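Local coordinates for Low molecular weight heat shock protein (Xanthomonas axonopodis pv. citri, PDB 3GLA) that is a small heat-shock protein of the alpha-crystallin family that probably holds unfolding proteins soluble under stress, at the interface of chains A and B. Numbering follows the deposited sequence. Chains: chain A/B, Low molecular weight heat shock protein.

Contact 1: the interface of chains A and B. Residues chain A 6-8, 19-21, 89; chain B 47, 61.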
loop_
_atom_site.group_PDB
_atom_site.type_symbol
_atom_site.label_atom_id
_atom_site.label_comp_id
_atom_site.label_asym_id
_atom_site.label_seq_id
_atom_site.Cartn_x
_atom_site.Cartn_y
_atom_site.Cartn_z
ATOM N N ARG A 6 3.751 7.381 1.535
ATOM C CA ARG A 6 3.087 8.561 1.041
ATOM C C ARG A 6 1.892 8.936 1.898
ATOM O O ARG A 6 1.066 8.011 2.243
ATOM C CB ARG A 6 2.561 8.136 -0.334
ATOM C CG ARG A 6 3.762 7.681 -1.160
ATOM C CD ARG A 6 4.119 8.692 -1.997
ATOM N NE ARG A 6 5.024 8.276 -3.147
ATOM C CZ ARG A 6 5.958 9.123 -3.509
ATOM N NH1 ARG A 6 6.067 10.333 -2.891
ATOM N NH2 ARG A 6 6.795 8.801 -4.488
ATOM N N VAL A 7 1.741 10.195 2.151
ATOM C CA VAL A 7 0.729 10.679 3.027
ATOM C C VAL A 7 0.121 11.906 2.372
ATOM O O VAL A 7 0.858 12.802 1.979
ATOM C CB VAL A 7 1.264 11.104 4.310
ATOM C CG1 VAL A 7 0.116 11.598 5.232
ATOM C CG2 VAL A 7 1.939 9.846 5.014
ATOM N N ASP A 8 -1.226 11.927 2.217
ATOM C CA ASP A 8 -1.837 13.147 1.833
ATOM C C ASP A 8 -2.480 13.753 3.053
ATOM O O ASP A 8 -2.930 13.031 3.982
ATOM C CB ASP A 8 -3.019 12.917 0.930
ATOM C CG ASP A 8 -2.615 12.257 -0.418
ATOM O OD1 ASP A 8 -1.454 12.326 -0.803
ATOM O OD2 ASP A 8 -3.500 11.648 -1.005
ATOM N N TYR A 19 -4.145 10.834 5.123
ATOM C CA TYR A 19 -4.390 9.543 4.539
ATOM C C TYR A 19 -3.027 8.961 4.222
ATOM O O TYR A 19 -2.223 9.618 3.507
ATOM C CB TYR A 19 -5.032 9.621 3.195
ATOM C CG TYR A 19 -6.331 10.379 3.196
ATOM C CD1 TYR A 19 -7.499 9.741 3.526
ATOM C CD2 TYR A 19 -6.356 11.785 3.047
ATOM C CE1 TYR A 19 -8.693 10.432 3.536
ATOM C CE2 TYR A 19 -7.531 12.497 3.084
ATOM C CZ TYR A 19 -8.687 11.790 3.295
ATOM O OH TYR A 19 -9.900 12.416 3.427
ATOM N N ALA A 20 -2.655 7.855 4.850
ATOM C CA ALA A 20 -1.239 7.399 4.757
ATOM C C ALA A 20 -1.356 6.042 4.071
ATOM O O ALA A 20 -2.091 5.102 4.430
ATOM C CB ALA A 20 -0.668 7.203 6.104
ATOM N N ASP A 21 -0.595 5.889 3.002
ATOM C CA ASP A 21 -0.527 4.561 2.354
ATOM C C ASP A 21 0.503 3.718 3.084
ATOM O O ASP A 21 1.719 3.869 2.945
ATOM C CB ASP A 21 -0.000 4.735 0.934
ATOM C CG ASP A 21 -1.042 5.244 -0.031
ATOM O OD1 ASP A 21 -2.198 5.108 0.324
ATOM O OD2 ASP A 21 -0.675 5.436 -1.205
ATOM N N VAL A 89 -4.688 1.730 3.770
ATOM C CA VAL A 89 -4.655 3.182 3.905
ATOM C C VAL A 89 -5.067 3.482 5.300
ATOM O O VAL A 89 -6.209 3.148 5.676
ATOM C CB VAL A 89 -5.548 3.886 2.932
ATOM C CG1 VAL A 89 -5.626 5.376 3.212
ATOM C CG2 VAL A 89 -5.082 3.620 1.511
ATOM N N SER B 47 -8.670 8.573 -5.111
ATOM C CA SER B 47 -8.043 9.178 -3.930
ATOM C C SER B 47 -8.921 10.292 -3.496
ATOM O O SER B 47 -9.408 11.113 -4.269
ATOM C CB SER B 47 -6.727 9.822 -4.370
ATOM O OG SER B 47 -6.111 10.385 -3.209
ATOM N N ARG B 61 -0.037 10.806 -2.621
ATOM C CA ARG B 61 -0.401 9.456 -2.844
ATOM C C ARG B 61 -0.796 9.357 -4.315
ATOM O O ARG B 61 -1.535 10.164 -4.860
ATOM C CB ARG B 61 -1.632 9.082 -1.946
ATOM C CG ARG B 61 -1.063 8.986 -0.571
ATOM C CD ARG B 61 -1.985 8.365 0.468
ATOM N NE ARG B 61 -3.254 8.545 0.269
ATOM C CZ ARG B 61 -4.380 8.005 -0.075
ATOM N NH1 ARG B 61 -4.898 6.754 -0.133
ATOM N NH2 ARG B 61 -5.090 9.077 -0.271
HETATM O O HOH W 1 -3.726 11.407 -3.606
#

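Contact 2: the interface of chains A and B. Residues chain A 19, 91; chain B 48, 56.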
loop_
_atom_site.group_PDB
_atom_site.type_symbol
_atom_site.label_atom_id
_atom_site.label_comp_id
_atom_site.label_asym_id
_atom_site.label_seq_id
_atom_site.Cartn_x
_atom_site.Cartn_y
_atom_site.Cartn_z
ATOM N N TYR A 19 -4.145 10.834 5.123
ATOM C CA TYR A 19 -4.390 9.543 4.539
ATOM C C TYR A 19 -3.027 8.961 4.222
ATOM O O TYR A 19 -2.223 9.618 3.507
ATOM C CB TYR A 19 -5.032 9.621 3.195
ATOM C CG TYR A 19 -6.331 10.379 3.196
ATOM C CD1 TYR A 19 -7.499 9.741 3.526
ATOM C CD2 TYR A 19 -6.356 11.785 3.047
ATOM C CE1 TYR A 19 -8.693 10.432 3.536
ATOM C CE2 TYR A 19 -7.531 12.497 3.084
ATOM C CZ TYR A 19 -8.687 11.790 3.295
ATOM O OH TYR A 19 -9.900 12.416 3.427
ATOM N N GLU A 91 -6.351 6.233 7.788
ATOM C CA GLU A 91 -7.009 7.528 7.683
ATOM C C GLU A 91 -7.001 8.054 9.072
ATOM O O GLU A 91 -7.573 7.509 10.006
ATOM C CB GLU A 91 -8.444 7.362 7.184
ATOM C CG GLU A 91 -9.059 8.688 7.066
ATOM C CD GLU A 91 -10.393 8.586 6.370
ATOM O OE1 GLU A 91 -10.569 7.830 5.415
ATOM O OE2 GLU A 91 -11.225 9.393 6.725
ATOM N N GLU B 48 -8.859 10.449 -2.175
ATOM C CA GLU B 48 -9.471 11.573 -1.602
ATOM C C GLU B 48 -8.905 12.856 -2.055
ATOM O O GLU B 48 -9.623 13.908 -2.037
ATOM C CB GLU B 48 -9.355 11.424 -0.080
ATOM C CG GLU B 48 -9.991 10.024 0.400
ATOM C CD GLU B 48 -8.908 8.751 0.448
ATOM O OE1 GLU B 48 -7.805 8.721 -0.295
ATOM O OE2 GLU B 48 -9.188 7.649 1.155
ATOM N N PHE B 56 -6.127 20.344 0.392
ATOM C CA PHE B 56 -4.960 19.495 0.763
ATOM C C PHE B 56 -3.757 20.340 0.924
ATOM O O PHE B 56 -3.497 21.223 0.101
ATOM C CB PHE B 56 -4.701 18.468 -0.318
ATOM C CG PHE B 56 -5.667 17.306 -0.151
ATOM C CD1 PHE B 56 -5.223 16.133 0.380
ATOM C CD2 PHE B 56 -6.995 17.495 -0.547
ATOM C CE1 PHE B 56 -6.122 15.011 0.559
ATOM C CE2 PHE B 56 -7.882 16.418 -0.353
ATOM C CZ PHE B 56 -7.467 15.245 0.221
HETATM O O HOH W 2 -8.899 6.679 3.757
#

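Contact 3: the interface of chains A and B. Residues chain A 55-58; chain B 8-11.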
loop_
_atom_site.group_PDB
_atom_site.type_symbol
_atom_site.label_atom_id
_atom_site.label_comp_id
_atom_site.label_asym_id
_atom_site.label_seq_id
_atom_site.Cartn_x
_atom_site.Cartn_y
_atom_site.Cartn_z
ATOM N N ARG A 55 15.353 -15.718 -3.472
ATOM C CA ARG A 55 14.252 -16.324 -4.314
ATOM C C ARG A 55 13.430 -15.200 -4.996
ATOM O O ARG A 55 12.647 -15.476 -5.883
ATOM C CB ARG A 55 13.366 -17.116 -3.446
ATOM C CG ARG A 55 14.046 -18.466 -3.023
ATOM C CD ARG A 55 13.025 -19.258 -2.319
ATOM N NE ARG A 55 13.398 -20.650 -2.149
ATOM C CZ ARG A 55 13.331 -21.594 -3.102
ATOM N NH1 ARG A 55 12.964 -21.345 -4.374
ATOM N NH2 ARG A 55 13.682 -22.834 -2.759
ATOM N N PHE A 56 13.688 -13.936 -4.674
ATOM C CA PHE A 56 12.964 -12.857 -5.371
ATOM C C PHE A 56 13.571 -12.456 -6.628
ATOM O O PHE A 56 14.750 -12.140 -6.659
ATOM C CB PHE A 56 12.857 -11.629 -4.421
ATOM C CG PHE A 56 11.864 -11.853 -3.338
ATOM C CD1 PHE A 56 12.122 -12.698 -2.233
ATOM C CD2 PHE A 56 10.570 -11.267 -3.443
ATOM C CE1 PHE A 56 11.133 -12.931 -1.257
ATOM C CE2 PHE A 56 9.639 -11.459 -2.423
ATOM C CZ PHE A 56 9.862 -12.311 -1.355
ATOM N N SER A 57 12.801 -12.371 -7.669
ATOM C CA SER A 57 13.284 -11.900 -8.943
ATOM C C SER A 57 13.083 -10.457 -9.050
ATOM O O SER A 57 13.694 -9.768 -9.874
ATOM C CB SER A 57 12.564 -12.612 -10.059
ATOM O OG SER A 57 11.171 -12.378 -9.954
ATOM N N ARG A 58 12.229 -9.942 -8.153
ATOM C CA ARG A 58 12.116 -8.464 -8.133
ATOM C C ARG A 58 11.685 -8.100 -6.736
ATOM O O ARG A 58 10.892 -8.769 -6.084
ATOM C CB ARG A 58 11.317 -7.784 -9.212
ATOM C CG ARG A 58 9.944 -7.655 -8.919
ATOM C CD ARG A 58 9.087 -6.958 -9.985
ATOM N NE ARG A 58 9.410 -7.431 -11.333
ATOM C CZ ARG A 58 9.436 -6.593 -12.359
ATOM N NH1 ARG A 58 9.176 -5.307 -12.224
ATOM N NH2 ARG A 58 9.716 -7.078 -13.603
ATOM N N ASP B 8 6.680 -7.147 -5.431
ATOM C CA ASP B 8 7.835 -8.075 -5.324
ATOM C C ASP B 8 7.403 -9.380 -5.917
ATOM O O ASP B 8 6.202 -9.765 -5.838
ATOM C CB ASP B 8 8.125 -8.365 -3.862
ATOM C CG ASP B 8 8.555 -7.147 -3.095
ATOM O OD1 ASP B 8 8.941 -6.170 -3.689
ATOM O OD2 ASP B 8 8.418 -7.241 -1.836
ATOM N N ILE B 9 8.374 -10.109 -6.458
ATOM C CA ILE B 9 7.981 -11.412 -7.029
ATOM C C ILE B 9 9.032 -12.394 -6.606
ATOM O O ILE B 9 10.240 -12.095 -6.676
ATOM C CB ILE B 9 8.031 -11.349 -8.522
ATOM C CG1 ILE B 9 7.027 -10.329 -9.016
ATOM C CG2 ILE B 9 7.736 -12.817 -9.151
ATOM C CD1 ILE B 9 6.991 -10.111 -10.583
ATOM N N LYS B 10 8.554 -13.530 -6.142
ATOM C CA LYS B 10 9.370 -14.559 -5.530
ATOM C C LYS B 10 9.078 -15.836 -6.251
ATOM O O LYS B 10 7.956 -16.188 -6.577
ATOM C CB LYS B 10 8.994 -14.707 -4.065
ATOM C CG LYS B 10 9.801 -15.677 -3.360
ATOM C CD LYS B 10 9.164 -15.907 -2.004
ATOM C CE LYS B 10 10.227 -16.722 -1.172
ATOM N NZ LYS B 10 9.523 -17.056 0.074
ATOM N N GLU B 11 10.143 -16.603 -6.447
ATOM C CA GLU B 11 9.936 -17.930 -6.998
ATOM C C GLU B 11 10.210 -18.946 -5.912
ATOM O O GLU B 11 11.308 -18.999 -5.262
ATOM C CB GLU B 11 10.890 -18.124 -8.166
ATOM C CG GLU B 11 10.729 -19.620 -8.648
ATOM C CD GLU B 11 11.552 -19.907 -9.867
ATOM O OE1 GLU B 11 12.079 -18.993 -10.552
ATOM O OE2 GLU B 11 11.486 -21.128 -10.259
#

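Contact 1: the interface of chains A and B
A two-fold symmetric dimer interface brings B:Arg61 of one alpha-crystallin domain between A:Asp8 and A:Asp21 of the other. The charged contact ties the two subunits together, and its twin does the same with the chains exchanged. A:Asp8 is gripped at both oxygens. A:Asp8 OD1 takes the backbone N of B:Arg61 at 2.8 Å through its syn lone pair, in a nearly straight bond. A:Asp8 OD2 forms a salt bridge with the guanidinium nitrogen B:Arg61 NH2 at 3.1 Å, but NH2 comes from above the carboxylate plane, 44° out of it. B:Arg61 NH1 makes a salt bridge to A:Asp21 OD1 at 3.2 Å. This oxygen lies at the edge of the guanidinium, in its plane, whereas NH1 meets it on the syn side, 33° out of the carboxylate plane. The bend at chi3 (-30°) turns the guanidinium and divides its terminal nitrogens: NH2 faces A:Asp8 and NH1 faces A:Asp21. A:Tyr19 CB lies over one face of the B:Arg61 guanidinium, 3.3 Å above its plane and toward its rim. The two carboxylates would be expected to favour the charged arginine. Water 1 adds a bridge: it joins OD2 of A:Asp8 at 2.6 Å to the hydroxyl OG of B:Ser47 and to the carbonyl O of B:Arg61. On chain A the site spans strands 7-11, 15-21 and 89-95. B:Arg61 and B:Ser47 come from loops of the partner, reaching over this sheet.

Contact 2: the interface of chains A and B
The aliphatic part of B:Glu48 lies across the ring of A:Tyr19, and this is the tightly packed part of the contact. CB of B:Glu48 sits over the ring face, 3.8 Å from the A:Tyr19 ring centroid and offset toward the rim near CZ. CG of B:Glu48 lies off the same face near the rim, 3.4 Å from CE1 of A:Tyr19. The glutamate chain bends at chi2 (90°), which brings its carboxylate along the CD1-CE1 rim, on the same face as CB. The carboxylate and ring planes are 29° apart and stacked. CD of B:Glu48 rests 3.5 Å from CD1 of A:Tyr19. B:Phe56 touches the tyrosine more lightly. Its CE1 reaches CE2 of A:Tyr19 at 3.8 Å, with the two side chains crossing at about a right angle. The looser side is held by water. Water 2 lies at the edge of the tyrosine ring, in its plane. It pairs with OE1 of A:Glu91 at 2.6 Å and with OE2 of B:Glu48 at 2.8 Å. The two carboxylate oxygens, A:Glu91 OE1 and B:Glu48 OE2, are 4.5 Å apart and do not touch. The water probably eases the repulsion between these like charges. A:Glu91 itself gives little surface to the partner. The site packs the short 3-10 helix 48-50 of one subunit against strand 15-21 of the other, and so probably helps to steady the dimer.

Contact 3: the interface of chains A and B
Backbone segment 55-58 of chain A pairs antiparallel with strand 7-11 of chain B, where B:Glu11 N donates to A:Arg55 O at 2.8 Å, B:Ile9 N donates to A:Arg58 O at 2.9 Å, and B:Ile9 O accepts from A:Ser57 N at 2.8 Å and A:Arg58 N at 3.3 Å. Among the side chains, B:Lys10 lies across one face of the A:Phe56 ring. CB of B:Lys10 is over the centre of that face, 3.7 Å from the A:Phe56 ring centroid. CG of B:Lys10 stands anti to the backbone N (chi1 -178°), and the extended chain carries CD along the ring, 3.6 Å from CE1 of A:Phe56. A second ring atom, CE2, touches CB of B:Asp8. A:Arg55 is extended from CG to NE and returns through NH1 to the carbonyl O of B:Glu11, at 3.0 Å. That donor is tilted 30° from the carbonyl plane. A:Arg58 and B:Ile9 lie side by side and point the same way, with CD of A:Arg58 3.8 Å from CD1 of B:Ile9. The paired segment runs from the end of 3-10 helix 53-55 through strand 58-59. By this pairing a segment of one subunit probably extends the partner's sheet at strand 7-11, as in the strand-exchanged dimers of the family.

Contact 1 and contact 2 are neighbours, with the centres of their C-alpha atoms about 6 Å apart. They share A:Tyr19, which offers CB to one and its ring to the other, and both draw on strands 15-21 and 89-95. The C-alpha centre of contact 3 lies about 26 Å from that of contact 1 and about 32 Å from that of contact 2. It uses strand 7-11 of chain B, the same strand whose chain A copy carries A:Asp8 in contact 1. Residue 56 also serves in contacts 2 and 3, from opposite chains. By two-fold symmetry, each subunit both gives and receives every contact, consistent with reciprocal exchange of the 47-61 region.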